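Local coordinates for EAL domain protein (Vibrio cholerae serotype O1, PDB 6IJ2) that degrades the cyclic dinucleotides c-di-GMP and cGAMP as a phosphodiesterase, probably with the help of metal ions, at residues I177-M182 against L233-Y238; V193-M198 against F223-A228. The protein carries 1 engineered substitution. All blocks are in the same frame, centred on the assembly; numbering follows the deposited sequence.

Contact 1 (I177-M182 against L233-Y238); sequences IVKVDM and LMQGYY. With nucleotides of chain B.
The ammonium group NZ of K179 donates a hydrogen bond to Q235 OE1 at 2.8 Å. It meets a lone pair of that oxygen in the carbonyl plane, at 134° to the C=O bond. The same NZ forms a salt bridge with E128, and E45 is a longer, weak partner. The K179 chain bends at chi2 and chi3 to get there, while Q235 reaches over nearly straight, with its NE2 bound to Q31 and E45. E45 and E128 are calcium ligands, so K179 and Q235 lie in the second shell of the metal centre.

This is the interior of the EAL barrel, a variant of the TIM-barrel fold. Strands 177-180 and 233-244 flank strand 211-214 there and meet through side chains alone. Two residues earlier on each strand, I177 CD1 touches L233 CD1 at 3.8 Å, the two chains crossing at about a right angle.

Beyond Q235, the chain turns to the guanine of G1 of chain B. Y237 N bonds its O6 at 2.8 Å, almost straight at 178°. G236 CA lies 3.5 Å from the same O6. The base runs between two side chains. Its C6 sits 3.4 Å above the Y237 ring, over the centre, and on the opposite face M182 SD comes within 3.7 Å of C2.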
loop_
_atom_site.group_PDB
_atom_site.type_symbol
_atom_site.label_atom_id
_atom_site.label_comp_id
_atom_site.label_asym_id
_atom_site.label_seq_id
_atom_site.Cartn_x
_atom_site.Cartn_y
_atom_site.Cartn_z
ATOM N N ILE A 177 4.874 -4.493 15.986
ATOM C CA ILE A 177 3.753 -5.267 15.477
ATOM C C ILE A 177 3.307 -4.678 14.141
ATOM O O ILE A 177 3.404 -3.469 13.909
ATOM C CB ILE A 177 2.606 -5.282 16.519
ATOM C CG1 ILE A 177 2.959 -6.286 17.634
ATOM C CG2 ILE A 177 1.269 -5.616 15.890
ATOM C CD1 ILE A 177 2.035 -6.270 18.825
ATOM N N VAL A 178 2.856 -5.542 13.238
ATOM C CA VAL A 178 2.149 -5.108 12.032
ATOM C C VAL A 178 0.760 -5.720 12.093
ATOM O O VAL A 178 0.625 -6.946 12.203
ATOM C CB VAL A 178 2.888 -5.493 10.740
ATOM C CG1 VAL A 178 1.982 -5.282 9.524
ATOM C CG2 VAL A 178 4.078 -4.596 10.548
ATOM N N LYS A 179 -0.268 -4.865 12.096
ATOM C CA LYS A 179 -1.655 -5.318 12.093
ATOM C C LYS A 179 -2.108 -5.502 10.656
ATOM O O LYS A 179 -1.954 -4.592 9.839
ATOM C CB LYS A 179 -2.564 -4.316 12.813
ATOM C CG LYS A 179 -2.154 -4.162 14.267
ATOM C CD LYS A 179 -3.328 -4.354 15.240
ATOM C CE LYS A 179 -4.152 -3.159 15.350
ATOM N NZ LYS A 179 -5.260 -3.271 16.371
ATOM N N VAL A 180 -2.656 -6.673 10.344
ATOM C CA VAL A 180 -3.039 -6.996 8.967
ATOM C C VAL A 180 -4.519 -6.708 8.800
ATOM O O VAL A 180 -5.357 -7.272 9.519
ATOM C CB VAL A 180 -2.712 -8.453 8.615
ATOM C CG1 VAL A 180 -3.165 -8.749 7.170
ATOM C CG2 VAL A 180 -1.223 -8.694 8.755
ATOM N N ASP A 181 -4.833 -5.865 7.811
ATOM C CA ASP A 181 -6.195 -5.405 7.591
ATOM C C ASP A 181 -7.131 -6.585 7.363
ATOM O O ASP A 181 -6.763 -7.585 6.741
ATOM C CB ASP A 181 -6.235 -4.476 6.376
ATOM C CG ASP A 181 -7.614 -3.931 6.110
ATOM O OD1 ASP A 181 -8.044 -3.027 6.843
ATOM O OD2 ASP A 181 -8.279 -4.411 5.177
ATOM N N MET A 182 -8.372 -6.444 7.828
ATOM C CA MET A 182 -9.318 -7.549 7.723
ATOM C C MET A 182 -9.611 -7.925 6.278
ATOM O O MET A 182 -9.996 -9.071 6.011
ATOM C CB MET A 182 -10.625 -7.210 8.432
ATOM C CG MET A 182 -11.435 -6.112 7.819
ATOM S SD MET A 182 -12.947 -5.928 8.786
ATOM C CE MET A 182 -14.033 -5.337 7.501
ATOM N N LEU A 233 -1.259 -13.428 17.473
ATOM C CA LEU A 233 -2.129 -12.350 17.928
ATOM C C LEU A 233 -3.268 -12.130 16.942
ATOM O O LEU A 233 -3.039 -11.952 15.735
ATOM C CB LEU A 233 -1.339 -11.053 18.112
ATOM C CG LEU A 233 -0.147 -11.116 19.058
ATOM C CD1 LEU A 233 0.513 -9.743 19.189
ATOM C CD2 LEU A 233 -0.601 -11.637 20.415
ATOM N N MET A 234 -4.500 -12.125 17.452
ATOM C CA MET A 234 -5.661 -11.879 16.608
ATOM C C MET A 234 -6.643 -10.954 17.315
ATOM O O MET A 234 -6.651 -10.826 18.544
ATOM C CB MET A 234 -6.369 -13.189 16.220
ATOM C CG MET A 234 -5.483 -14.127 15.394
ATOM S SD MET A 234 -6.430 -15.491 14.706
ATOM C CE MET A 234 -5.187 -16.780 14.563
ATOM N N GLN A 235 -7.481 -10.320 16.505
ATOM C CA GLN A 235 -8.485 -9.381 16.975
ATOM C C GLN A 235 -9.683 -9.501 16.045
ATOM O O GLN A 235 -9.517 -9.760 14.851
ATOM C CB GLN A 235 -7.901 -7.963 16.975
ATOM C CG GLN A 235 -8.779 -6.889 17.501
ATOM C CD GLN A 235 -8.081 -5.535 17.509
ATOM O OE1 GLN A 235 -6.879 -5.423 17.213
ATOM N NE2 GLN A 235 -8.826 -4.508 17.839
ATOM N N GLY A 236 -10.883 -9.336 16.579
ATOM C CA GLY A 236 -12.046 -9.373 15.712
ATOM C C GLY A 236 -13.308 -9.771 16.450
ATOM O O GLY A 236 -13.282 -10.281 17.568
ATOM N N TYR A 237 -14.438 -9.536 15.768
ATOM C CA TYR A 237 -15.747 -9.873 16.322
ATOM C C TYR A 237 -15.838 -11.338 16.732
ATOM O O TYR A 237 -16.579 -11.671 17.661
ATOM C CB TYR A 237 -16.846 -9.555 15.308
ATOM C CG TYR A 237 -17.100 -8.076 15.068
ATOM C CD1 TYR A 237 -16.503 -7.096 15.859
ATOM C CD2 TYR A 237 -17.950 -7.666 14.056
ATOM C CE1 TYR A 237 -16.744 -5.747 15.636
ATOM C CE2 TYR A 237 -18.193 -6.323 13.817
ATOM C CZ TYR A 237 -17.592 -5.367 14.612
ATOM O OH TYR A 237 -17.843 -4.030 14.376
ATOM N N TYR A 238 -15.115 -12.229 16.045
ATOM C CA TYR A 238 -15.141 -13.633 16.442
ATOM C C TYR A 238 -14.724 -13.807 17.896
ATOM O O TYR A 238 -15.246 -14.686 18.591
ATOM C CB TYR A 238 -14.235 -14.466 15.539
ATOM C CG TYR A 238 -14.188 -15.919 15.954
ATOM C CD1 TYR A 238 -15.318 -16.719 15.870
ATOM C CD2 TYR A 238 -13.017 -16.484 16.447
ATOM C CE1 TYR A 238 -15.290 -18.048 16.268
ATOM C CE2 TYR A 238 -12.977 -17.821 16.849
ATOM C CZ TYR A 238 -14.117 -18.593 16.746
ATOM O OH TYR A 238 -14.092 -19.912 17.133
ATOM O OP3 G B 1 -8.003 -0.747 11.922
ATOM P P G B 1 -8.764 0.412 12.307
ATOM O OP1 G B 1 -8.330 0.920 13.572
ATOM O OP2 G B 1 -8.712 1.293 11.188
ATOM O "O5'" G B 1 -10.229 -0.151 12.399
ATOM C "C5'" G B 1 -10.861 -0.395 13.651
ATOM C "C4'" G B 1 -12.343 -0.603 13.445
ATOM O "O4'" G B 1 -12.590 -1.983 13.114
ATOM C "C3'" G B 1 -13.246 -0.294 14.645
ATOM O "O3'" G B 1 -14.363 0.504 14.309
ATOM C "C2'" G B 1 -13.745 -1.669 15.067
ATOM O "O2'" G B 1 -15.037 -1.714 15.597
ATOM C "C1'" G B 1 -13.764 -2.401 13.737
ATOM N N9 G B 1 -13.716 -3.848 13.883
ATOM C C8 G B 1 -13.045 -4.560 14.845
ATOM N N7 G B 1 -13.180 -5.848 14.714
ATOM C C5 G B 1 -13.979 -5.995 13.594
ATOM C C6 G B 1 -14.461 -7.167 12.957
ATOM O O6 G B 1 -14.283 -8.335 13.274
ATOM N N1 G B 1 -15.248 -6.865 11.856
ATOM C C2 G B 1 -15.524 -5.598 11.416
ATOM N N2 G B 1 -16.283 -5.512 10.328
ATOM N N3 G B 1 -15.069 -4.499 11.990
ATOM C C4 G B 1 -14.308 -4.770 13.064
#

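Contact 2 (V193-M198 against F223-A228); sequences VRQSIM and FAWLKA
W225 sends CG anti to its own backbone N (chi1 -167°), which carries the indole across to helix 192-207. Q195 has CG anti to the carbonyl carbon (chi1 -68°), which brings its CB and CG against the indole obliquely. The closest touch is Q195 CG to W225 CZ2, 3.5 Å. Q195 CB follows at 3.7 Å from the same CZ2. The Q195 amide is turned nearly parallel to the indole plane, and the two side chains cross at a slant. Further down the helix, M198 CG meets the indole at its edge, in the ring plane, 3.9 Å from CZ3. M198 and W225 run past each other in opposite directions. M198 CG also approaches L226 CD2 at 4.4 Å, a looser apolar touch.

The two helices are successive outer helices of the EAL barrel, with strand 211-214 between them in the chain. The axes of 193-198 and 223-228 run in roughly the same direction, 34° apart, and come within 11.9 Å of each other. At that spacing the indole spans much of the gap between the backbones.

No direct hydrogen bond joins the segments. The polar link is a water that accepts from W225 NE1 at 2.9 Å and donates weakly to Q195 OE1 at 3.4 Å. It lies at the indole edge, in plane. The main polar partner of Q195 is the backbone O of I188, which NE2 reaches and which helps fix the amide, and the W225 and M198 side chains also touch I188. Another side of helix 192-207 faces the second subunit, where R194 makes a salt bridge with D172 of the second subunit and V193 packs on L170 of the second subunit.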
loop_
_atom_site.group_PDB
_atom_site.type_symbol
_atom_site.label_atom_id
_atom_site.label_comp_id
_atom_site.label_asym_id
_atom_site.label_seq_id
_atom_site.Cartn_x
_atom_site.Cartn_y
_atom_site.Cartn_z
ATOM N N VAL A 193 -5.596 -16.886 -3.318
ATOM C CA VAL A 193 -4.781 -15.685 -3.497
ATOM C C VAL A 193 -4.444 -15.060 -2.150
ATOM O O VAL A 193 -3.289 -14.702 -1.880
ATOM C CB VAL A 193 -5.488 -14.677 -4.416
ATOM C CG1 VAL A 193 -4.748 -13.334 -4.339
ATOM C CG2 VAL A 193 -5.540 -15.204 -5.865
ATOM N N ARG A 194 -5.444 -14.913 -1.281
ATOM C CA ARG A 194 -5.174 -14.358 0.038
ATOM C C ARG A 194 -4.268 -15.277 0.854
ATOM O O ARG A 194 -3.431 -14.796 1.628
ATOM C CB ARG A 194 -6.490 -14.084 0.781
ATOM C CG ARG A 194 -7.190 -12.807 0.323
ATOM C CD ARG A 194 -8.522 -12.576 1.021
ATOM N NE ARG A 194 -8.989 -11.201 0.826
ATOM C CZ ARG A 194 -9.479 -10.717 -0.322
ATOM N NH1 ARG A 194 -9.594 -11.490 -1.405
ATOM N NH2 ARG A 194 -9.863 -9.442 -0.395
ATOM N N GLN A 195 -4.395 -16.594 0.663
ATOM C CA GLN A 195 -3.499 -17.538 1.326
ATOM C C GLN A 195 -2.048 -17.306 0.922
ATOM O O GLN A 195 -1.153 -17.310 1.772
ATOM C CB GLN A 195 -3.916 -18.970 0.991
ATOM C CG GLN A 195 -5.253 -19.349 1.619
ATOM C CD GLN A 195 -5.782 -20.676 1.134
ATOM O OE1 GLN A 195 -5.107 -21.403 0.410
ATOM N NE2 GLN A 195 -7.015 -20.986 1.511
ATOM N N SER A 196 -1.796 -17.095 -0.371
ATOM C CA SER A 196 -0.424 -16.861 -0.807
ATOM C C SER A 196 0.085 -15.512 -0.331
ATOM O O SER A 196 1.265 -15.384 0.015
ATOM C CB SER A 196 -0.308 -16.957 -2.336
ATOM O OG SER A 196 -0.476 -18.303 -2.757
ATOM N N ILE A 197 -0.777 -14.486 -0.327
ATOM C CA ILE A 197 -0.366 -13.182 0.201
ATOM C C ILE A 197 0.056 -13.312 1.657
ATOM O O ILE A 197 1.108 -12.809 2.070
ATOM C CB ILE A 197 -1.492 -12.142 0.041
ATOM C CG1 ILE A 197 -1.723 -11.816 -1.429
ATOM C CG2 ILE A 197 -1.141 -10.848 0.788
ATOM C CD1 ILE A 197 -2.858 -10.818 -1.649
ATOM N N MET A 198 -0.762 -13.991 2.466
ATOM C CA MET A 198 -0.440 -14.091 3.885
ATOM C C MET A 198 0.761 -14.991 4.129
ATOM O O MET A 198 1.589 -14.692 4.999
ATOM C CB MET A 198 -1.656 -14.577 4.672
ATOM C CG MET A 198 -1.430 -14.725 6.187
ATOM S SD MET A 198 -1.373 -13.142 7.092
ATOM C CE MET A 198 -2.124 -12.050 5.931
ATOM N N PHE A 223 -9.965 -17.989 11.815
ATOM C CA PHE A 223 -9.060 -18.141 12.954
ATOM C C PHE A 223 -8.195 -19.381 12.797
ATOM O O PHE A 223 -6.974 -19.333 13.005
ATOM C CB PHE A 223 -9.868 -18.204 14.256
ATOM C CG PHE A 223 -9.273 -19.104 15.315
ATOM C CD1 PHE A 223 -8.295 -18.631 16.171
ATOM C CD2 PHE A 223 -9.710 -20.412 15.471
ATOM C CE1 PHE A 223 -7.758 -19.450 17.164
ATOM C CE2 PHE A 223 -9.177 -21.229 16.452
ATOM C CZ PHE A 223 -8.196 -20.749 17.294
ATOM N N ALA A 224 -8.808 -20.500 12.402
ATOM C CA ALA A 224 -8.070 -21.760 12.384
ATOM C C ALA A 224 -7.027 -21.764 11.277
ATOM O O ALA A 224 -5.924 -22.309 11.453
ATOM C CB ALA A 224 -9.032 -22.941 12.217
ATOM N N TRP A 225 -7.359 -21.178 10.126
ATOM C CA TRP A 225 -6.376 -21.070 9.059
ATOM C C TRP A 225 -5.208 -20.199 9.504
ATOM O O TRP A 225 -4.038 -20.568 9.332
ATOM C CB TRP A 225 -7.032 -20.521 7.776
ATOM C CG TRP A 225 -6.131 -20.704 6.623
ATOM C CD1 TRP A 225 -6.135 -21.753 5.729
ATOM C CD2 TRP A 225 -5.042 -19.863 6.245
ATOM N NE1 TRP A 225 -5.117 -21.611 4.848
ATOM C CE2 TRP A 225 -4.431 -20.459 5.128
ATOM C CE3 TRP A 225 -4.522 -18.661 6.742
ATOM C CZ2 TRP A 225 -3.325 -19.896 4.488
ATOM C CZ3 TRP A 225 -3.420 -18.102 6.107
ATOM C CH2 TRP A 225 -2.836 -18.720 4.994
ATOM N N LEU A 226 -5.512 -19.043 10.107
ATOM C CA LEU A 226 -4.465 -18.109 10.518
ATOM C C LEU A 226 -3.586 -18.708 11.612
ATOM O O LEU A 226 -2.362 -18.522 11.605
ATOM C CB LEU A 226 -5.104 -16.804 10.998
ATOM C CG LEU A 226 -5.778 -16.021 9.868
ATOM C CD1 LEU A 226 -6.729 -15.004 10.477
ATOM C CD2 LEU A 226 -4.711 -15.357 9.012
ATOM N N LYS A 227 -4.188 -19.466 12.521
ATOM C CA LYS A 227 -3.403 -20.098 13.584
ATOM C C LYS A 227 -2.442 -21.120 12.997
ATOM O O LYS A 227 -1.278 -21.208 13.411
ATOM C CB LYS A 227 -4.324 -20.756 14.605
ATOM C CG LYS A 227 -3.583 -21.334 15.829
ATOM C CD LYS A 227 -4.568 -21.866 16.864
ATOM C CE LYS A 227 -3.858 -22.585 18.011
ATOM N NZ LYS A 227 -3.413 -23.946 17.577
ATOM N N ALA A 228 -2.915 -21.905 12.026
ATOM C CA ALA A 228 -2.037 -22.890 11.405
ATOM C C ALA A 228 -0.915 -22.214 10.629
ATOM O O ALA A 228 0.213 -22.725 10.593
ATOM C CB ALA A 228 -2.843 -23.804 10.480
HETATM O O HOH W 1 -4.466 -23.642 2.878
#

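How the contacts relate
Contact 1 lies near the chain centre, inside the barrel. Contact 2 lies on the outer helical layer, about 20 Å from that centre. The chemistry follows the place. Contact 1 mixes charged and amide groups beside calcium and nucleotide with a small apolar touch. Contact 2 is mostly apolar and aromatic, with a water bridging its polar atoms. The two meet directly. M234 of strand 233-244 packs its CE on F223, L226 and K227 of the preceding helix, and V180 CG1 touches M198 CE. Segments 193-198 and 223-228 both fall between 177-182 and 233-238 in the chain.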